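Local coordinates for dihydropteridine reductase (Caenorhabditis elegans, PDB 1OOE), which probably reduces quinonoid dihydrobiopterin to tetrahydrobiopterin with NADH or NADPH, as a homodimeric member of the short-chain dehydrogenase/reductase family, at residues Asp74-Gly86 against Met100-Ala112. Numbering follows the deposited sequence.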
loop_
_atom_site.group_PDB
_atom_site.type_symbol
_atom_site.label_atom_id
_atom_site.label_comp_id
_atom_site.label_asym_id
_atom_site.label_seq_id
_atom_site.Cartn_x
_atom_site.Cartn_y
_atom_site.Cartn_z
ATOM N N ASP A 74 11.970 -1.758 24.897
ATOM C CA ASP A 74 10.873 -0.921 25.379
ATOM C C ASP A 74 10.176 -0.210 24.226
ATOM O O ASP A 74 9.041 0.244 24.357
ATOM C CB ASP A 74 11.394 0.114 26.377
ATOM C CG ASP A 74 12.031 -0.527 27.595
ATOM O OD1 ASP A 74 13.182 -0.997 27.488
ATOM O OD2 ASP A 74 11.376 -0.572 28.655
ATOM N N GLY A 75 10.865 -0.122 23.094
ATOM C CA GLY A 75 10.283 0.529 21.935
ATOM C C GLY A 75 11.026 0.242 20.646
ATOM O O GLY A 75 12.221 -0.065 20.650
ATOM N N VAL A 76 10.288 0.311 19.543
ATOM C CA VAL A 76 10.828 0.116 18.199
ATOM C C VAL A 76 10.345 1.362 17.460
ATOM O O VAL A 76 9.143 1.590 17.347
ATOM C CB VAL A 76 10.240 -1.156 17.528
ATOM C CG1 VAL A 76 10.731 -1.264 16.084
ATOM C CG2 VAL A 76 10.660 -2.397 18.310
ATOM N N PHE A 77 11.281 2.180 16.991
ATOM C CA PHE A 77 10.931 3.415 16.295
ATOM C C PHE A 77 11.409 3.350 14.851
ATOM O O PHE A 77 12.607 3.279 14.598
ATOM C CB PHE A 77 11.576 4.615 16.997
ATOM C CG PHE A 77 11.426 4.603 18.500
ATOM C CD1 PHE A 77 10.196 4.326 19.096
ATOM C CD2 PHE A 77 12.517 4.888 19.316
ATOM C CE1 PHE A 77 10.058 4.332 20.484
ATOM C CE2 PHE A 77 12.390 4.899 20.706
ATOM C CZ PHE A 77 11.159 4.621 21.291
ATOM N N CYS A 78 10.469 3.382 13.909
ATOM C CA CYS A 78 10.809 3.306 12.491
ATOM C C CYS A 78 10.609 4.639 11.781
ATOM O O CYS A 78 9.478 5.100 11.623
ATOM C CB CYS A 78 9.959 2.232 11.810
ATOM S SG CYS A 78 10.423 1.896 10.093
ATOM N N VAL A 79 11.712 5.245 11.351
ATOM C CA VAL A 79 11.673 6.532 10.659
ATOM C C VAL A 79 12.447 6.490 9.341
ATOM O O VAL A 79 12.855 7.530 8.813
ATOM C CB VAL A 79 12.259 7.653 11.552
ATOM C CG1 VAL A 79 11.348 7.880 12.752
ATOM C CG2 VAL A 79 13.669 7.279 12.017
ATOM N N ALA A 80 12.624 5.289 8.799
ATOM C CA ALA A 80 13.362 5.107 7.550
ATOM C C ALA A 80 12.574 5.502 6.301
ATOM O O ALA A 80 11.346 5.543 6.315
ATOM C CB ALA A 80 13.810 3.657 7.432
ATOM N N GLY A 81 13.291 5.797 5.219
ATOM C CA GLY A 81 12.623 6.142 3.976
ATOM C C GLY A 81 12.806 7.549 3.440
ATOM O O GLY A 81 12.980 8.501 4.200
ATOM N N GLY A 82 12.745 7.668 2.115
ATOM C CA GLY A 82 12.897 8.954 1.456
ATOM C C GLY A 82 11.700 9.283 0.578
ATOM O O GLY A 82 10.593 8.812 0.833
ATOM N N TRP A 83 11.917 10.083 -0.463
ATOM C CA TRP A 83 10.832 10.477 -1.361
ATOM C C TRP A 83 11.191 10.429 -2.847
ATOM O O TRP A 83 12.345 10.610 -3.234
ATOM C CB TRP A 83 10.373 11.899 -1.020
ATOM C CG TRP A 83 9.182 12.390 -1.812
ATOM C CD1 TRP A 83 7.864 12.243 -1.481
ATOM C CD2 TRP A 83 9.205 13.150 -3.030
ATOM N NE1 TRP A 83 7.066 12.871 -2.408
ATOM C CE2 TRP A 83 7.864 13.437 -3.369
ATOM C CE3 TRP A 83 10.229 13.622 -3.866
ATOM C CZ2 TRP A 83 7.517 14.176 -4.509
ATOM C CZ3 TRP A 83 9.882 14.360 -5.003
ATOM C CH2 TRP A 83 8.538 14.628 -5.308
ATOM N N ALA A 84 10.167 10.188 -3.662
ATOM C CA ALA A 84 10.254 10.146 -5.122
ATOM C C ALA A 84 8.811 10.369 -5.566
ATOM O O ALA A 84 7.904 9.697 -5.080
ATOM C CB ALA A 84 10.765 8.785 -5.604
ATOM N N GLY A 85 8.590 11.315 -6.472
ATOM C CA GLY A 85 7.235 11.600 -6.907
ATOM C C GLY A 85 6.873 11.122 -8.294
ATOM O O GLY A 85 7.452 10.159 -8.799
ATOM N N GLY A 86 5.892 11.792 -8.897
ATOM C CA GLY A 86 5.460 11.449 -10.240
ATOM C C GLY A 86 4.011 11.026 -10.392
ATOM O O GLY A 86 3.510 10.196 -9.628
ATOM N N MET A 100 9.317 3.631 -3.514
ATOM C CA MET A 100 8.545 4.042 -2.346
ATOM C C MET A 100 8.025 2.871 -1.516
ATOM O O MET A 100 7.934 2.970 -0.293
ATOM C CB MET A 100 7.401 4.969 -2.767
ATOM C CG MET A 100 7.891 6.329 -3.254
ATOM S SD MET A 100 8.928 7.196 -2.030
ATOM C CE MET A 100 10.594 6.668 -2.506
ATOM N N ILE A 101 7.681 1.764 -2.166
ATOM C CA ILE A 101 7.221 0.595 -1.420
ATOM C C ILE A 101 8.430 0.075 -0.639
ATOM O O ILE A 101 8.340 -0.211 0.560
ATOM C CB ILE A 101 6.717 -0.528 -2.358
ATOM C CG1 ILE A 101 5.410 -0.103 -3.041
ATOM C CG2 ILE A 101 6.537 -1.830 -1.573
ATOM C CD1 ILE A 101 4.199 -0.032 -2.126
ATOM N N LYS A 102 9.562 -0.033 -1.328
ATOM C CA LYS A 102 10.795 -0.523 -0.715
ATOM C C LYS A 102 11.280 0.334 0.450
ATOM O O LYS A 102 11.828 -0.185 1.426
ATOM C CB LYS A 102 11.902 -0.628 -1.773
ATOM C CG LYS A 102 11.699 -1.773 -2.751
ATOM C CD LYS A 102 12.650 -1.699 -3.943
ATOM C CE LYS A 102 12.543 -2.961 -4.786
ATOM N NZ LYS A 102 13.232 -2.828 -6.106
ATOM N N GLN A 103 11.068 1.642 0.360
ATOM C CA GLN A 103 11.516 2.551 1.406
ATOM C C GLN A 103 10.591 2.696 2.616
ATOM O O GLN A 103 11.066 2.728 3.751
ATOM C CB GLN A 103 11.800 3.928 0.802
ATOM C CG GLN A 103 13.098 3.981 0.007
ATOM C CD GLN A 103 13.295 5.302 -0.711
ATOM O OE1 GLN A 103 13.017 6.366 -0.163
ATOM N NE2 GLN A 103 13.792 5.237 -1.941
ATOM N N SER A 104 9.284 2.780 2.382
ATOM C CA SER A 104 8.319 2.943 3.471
ATOM C C SER A 104 7.613 1.668 3.934
ATOM O O SER A 104 7.461 1.441 5.136
ATOM C CB SER A 104 7.253 3.974 3.085
ATOM O OG SER A 104 7.788 5.287 3.067
ATOM N N VAL A 105 7.171 0.847 2.987
ATOM C CA VAL A 105 6.452 -0.374 3.333
ATOM C C VAL A 105 7.345 -1.508 3.832
ATOM O O VAL A 105 7.023 -2.153 4.827
ATOM C CB VAL A 105 5.605 -0.872 2.137
ATOM C CG1 VAL A 105 4.880 -2.161 2.505
ATOM C CG2 VAL A 105 4.591 0.198 1.747
ATOM N N TRP A 106 8.458 -1.759 3.155
ATOM C CA TRP A 106 9.353 -2.834 3.587
ATOM C C TRP A 106 9.835 -2.610 5.023
ATOM O O TRP A 106 9.766 -3.515 5.859
ATOM C CB TRP A 106 10.569 -2.926 2.661
ATOM C CG TRP A 106 10.306 -3.548 1.309
ATOM C CD1 TRP A 106 9.116 -3.610 0.641
ATOM C CD2 TRP A 106 11.283 -4.143 0.444
ATOM N NE1 TRP A 106 9.293 -4.204 -0.591
ATOM C CE2 TRP A 106 10.614 -4.541 -0.735
ATOM C CE3 TRP A 106 12.661 -4.376 0.550
ATOM C CZ2 TRP A 106 11.280 -5.162 -1.805
ATOM C CZ3 TRP A 106 13.323 -4.993 -0.515
ATOM C CH2 TRP A 106 12.627 -5.376 -1.674
ATOM N N SER A 107 10.321 -1.404 5.300
ATOM C CA SER A 107 10.829 -1.062 6.627
ATOM C C SER A 107 9.760 -1.112 7.712
ATOM O O SER A 107 9.973 -1.702 8.775
ATOM C CB SER A 107 11.478 0.328 6.597
ATOM O OG SER A 107 10.569 1.312 6.129
ATOM N N SER A 108 8.609 -0.503 7.447
ATOM C CA SER A 108 7.525 -0.500 8.423
ATOM C C SER A 108 7.108 -1.914 8.784
ATOM O O SER A 108 6.859 -2.212 9.943
ATOM C CB SER A 108 6.307 0.253 7.878
ATOM O OG SER A 108 6.595 1.626 7.710
ATOM N N ALA A 109 7.027 -2.781 7.780
ATOM C CA ALA A 109 6.624 -4.164 8.010
ATOM C C ALA A 109 7.662 -4.938 8.814
ATOM O O ALA A 109 7.308 -5.716 9.695
ATOM C CB ALA A 109 6.369 -4.858 6.687
ATOM N N ILE A 110 8.940 -4.746 8.501
ATOM C CA ILE A 110 9.992 -5.445 9.234
ATOM C C ILE A 110 10.057 -4.904 10.663
ATOM O O ILE A 110 10.307 -5.653 11.609
ATOM C CB ILE A 110 11.362 -5.307 8.520
ATOM C CG1 ILE A 110 11.307 -6.050 7.181
ATOM C CG2 ILE A 110 12.478 -5.885 9.393
ATOM C CD1 ILE A 110 12.564 -5.944 6.345
ATOM N N ALA A 111 9.808 -3.606 10.831
ATOM C CA ALA A 111 9.811 -3.030 12.174
ATOM C C ALA A 111 8.690 -3.696 12.981
ATOM O O ALA A 111 8.867 -4.030 14.159
ATOM C CB ALA A 111 9.592 -1.511 12.108
ATOM N N ALA A 112 7.539 -3.897 12.342
ATOM C CA ALA A 112 6.407 -4.534 13.009
ATOM C C ALA A 112 6.762 -5.970 13.394
ATOM O O ALA A 112 6.467 -6.411 14.502
ATOM C CB ALA A 112 5.174 -4.518 12.100
HETATM O O HOH W 1 7.512 3.530 9.429
HETATM O O HOH W 2 9.507 3.718 7.179
HETATM O O HOH W 3 9.509 6.638 4.483
HETATM O O HOH W 4 9.397 6.075 0.940
#
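Gln103 reaches from helix 100-112 to the loop beyond strand 75-78, and its OE1 accepts the Gly82 N-H at 2.6 Å. The donor lies in the carbonyl plane, although the N-H...O angle of 134° makes the bond bent. With an alanine in place of Gln103, the Gly82 amide would probably lose this acceptor and the loop be freer to shift. Farther along the loop, Met100 folds at its second and third torsions, which brings SD 3.6 Å from Ala84 N and sets CE against Ala84 CB. At the other end, strand and helix axes run antiparallel (178°), 8.8 Å apart, as in a beta-alpha unit of the Rossmann fold. There Cys78 carries SG anti to its backbone N (chi1 -173°), alongside the Ser107 carbonyl, while its CB meets Ala111 CB at 3.8 Å. Ser107 OG donates to Gln103 O (2.8 Å) from out of the carbonyl plane. Between these ends, water 2 donates to both Ala80 O and Ser107 OG, and water 3 links Ala80 O to Ser104 OG. Helix 141-158 packs against Met100 and Ser104. Apolar packing thus closes both ends, while waters and the Gln103 amide satisfy the loop's backbone polar groups in between.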